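Local coordinates for cyanate lyase C-terminal domain-containing protein (Tetranychus urticae, PDB 5UK3) that probably catalyses the reaction of cyanate with bicarbonate to give ammonia and carbon dioxide, as a cyanase built of ten chains, at residues H65-C68 / D69-I73. Residues are numbered along the deposited sequence; the frame is centred on the assembly and turned at random.
Sequences HRIC and DTLGI
I67 and L71, one helical turn apart, lie side by side on the buried flank of helix 61-70, in the helix-turn-helix-like N-terminal region of this cyanase. CG2 of I67 meets CD1 of L71 at 4.0 Å, and two branched aliphatic chains suit a flank that also faces L42 and M38 of helix 35-42. The last turn is closed by a nearly straight bond from L71 N to I67 O (3.0 Å, 174°), after which L71 leaves helical geometry and the chain turns back through G72. That reversal brings I73 back against C68, which is small and apolar enough for this buried position and sets SG 3.9 Å from I73 CD1. I73 reaches it because CG1 sits between its own backbone N and carbonyl carbon (chi1 61°).

The other flank is looser, and the polar or charged side chains of H65, R66 and D69 suit its exposure to solvent; here D69 N makes an ordinary helical hydrogen bond to H65 O (3.1 Å). T70, partly exposed, holds its hydroxyl beside its own backbone N (chi1 -57°), within reach of the carbonyl one turn back; an alanine here would probably cost R66 O that donor, the backbone N-H remaining. With T70 in place, R66 O is gripped from opposite faces of its carbonyl plane, by T70 N at 3.0 Å and by T70 OG1 at 2.7 Å.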
loop_
_atom_site.group_PDB
_atom_site.type_symbol
_atom_site.label_atom_id
_atom_site.label_comp_id
_atom_site.label_asym_id
_atom_site.label_seq_id
_atom_site.Cartn_x
_atom_site.Cartn_y
_atom_site.Cartn_z
ATOM N N HIS I 65 11.485 32.511 25.054
ATOM C CA HIS I 65 11.013 33.827 25.541
ATOM C C HIS I 65 11.294 34.917 24.515
ATOM O O HIS I 65 10.438 35.708 24.177
ATOM C CB HIS I 65 11.625 34.232 26.886
ATOM C CG HIS I 65 11.064 33.513 28.070
ATOM N ND1 HIS I 65 9.708 33.400 28.307
ATOM C CD2 HIS I 65 11.680 32.933 29.132
ATOM C CE1 HIS I 65 9.508 32.737 29.433
ATOM N NE2 HIS I 65 10.689 32.439 29.952
ATOM N N ARG I 66 12.483 34.893 23.977
ATOM C CA ARG I 66 12.873 35.845 22.932
ATOM C C ARG I 66 12.049 35.759 21.648
ATOM O O ARG I 66 11.734 36.783 21.065
ATOM C CB ARG I 66 14.351 35.667 22.574
ATOM C CG ARG I 66 15.251 36.566 23.337
ATOM C CD ARG I 66 16.584 36.451 22.811
ATOM N NE ARG I 66 16.912 37.415 21.795
ATOM C CZ ARG I 66 18.047 37.382 21.132
ATOM N NH1 ARG I 66 18.279 38.275 20.186
ATOM N NH2 ARG I 66 18.987 36.467 21.443
ATOM N N ILE I 67 11.719 34.543 21.217
ATOM C CA ILE I 67 10.807 34.368 20.082
ATOM C C ILE I 67 9.469 35.044 20.391
ATOM O O ILE I 67 8.923 35.763 19.574
ATOM C CB ILE I 67 10.611 32.862 19.725
ATOM C CG1 ILE I 67 11.864 32.328 19.065
ATOM C CG2 ILE I 67 9.437 32.648 18.784
ATOM C CD1 ILE I 67 11.984 30.815 19.069
ATOM N N CYS I 68 8.942 34.791 21.577
ATOM C CA CYS I 68 7.691 35.386 21.949
ATOM C C CYS I 68 7.691 36.914 21.874
ATOM O O CYS I 68 6.716 37.525 21.511
ATOM C CB CYS I 68 7.276 34.884 23.340
ATOM S SG CYS I 68 6.891 33.112 23.366
ATOM N N ASP I 69 8.741 37.542 22.333
ATOM C CA ASP I 69 8.839 38.987 22.253
ATOM C C ASP I 69 8.938 39.509 20.862
ATOM O O ASP I 69 8.498 40.619 20.589
ATOM C CB ASP I 69 10.192 39.335 22.924
ATOM C CG ASP I 69 10.136 39.406 24.438
ATOM O OD1 ASP I 69 9.045 39.079 24.967
ATOM O OD2 ASP I 69 11.222 39.695 25.072
ATOM N N THR I 70 9.675 38.786 20.041
ATOM C CA THR I 70 9.882 39.169 18.674
ATOM C C THR I 70 8.542 39.197 17.935
ATOM O O THR I 70 8.260 40.152 17.195
ATOM C CB THR I 70 10.829 38.189 18.013
ATOM O OG1 THR I 70 12.055 38.162 18.754
ATOM C CG2 THR I 70 11.102 38.590 16.572
ATOM N N LEU I 71 7.726 38.185 18.189
ATOM C CA LEU I 71 6.340 38.158 17.762
ATOM C C LEU I 71 5.493 38.943 18.766
ATOM O O LEU I 71 5.976 39.446 19.812
ATOM C CB LEU I 71 5.869 36.731 17.707
ATOM C CG LEU I 71 6.705 35.795 16.802
ATOM C CD1 LEU I 71 6.330 34.333 16.985
ATOM C CD2 LEU I 71 6.562 36.166 15.339
ATOM N N GLY I 72 4.225 39.112 18.472
ATOM C CA GLY I 72 3.349 39.848 19.433
ATOM C C GLY I 72 3.149 39.201 20.788
ATOM O O GLY I 72 2.785 39.877 21.731
ATOM N N ILE I 73 3.413 37.905 20.876
ATOM C CA ILE I 73 2.754 37.032 21.851
ATOM C C ILE I 73 3.318 36.979 23.267
ATOM O O ILE I 73 4.417 37.454 23.532
ATOM C CB ILE I 73 2.657 35.575 21.348
ATOM C CG1 ILE I 73 4.014 35.000 21.110
ATOM C CG2 ILE I 73 1.841 35.483 20.067
ATOM C CD1 ILE I 73 3.956 33.532 20.833
#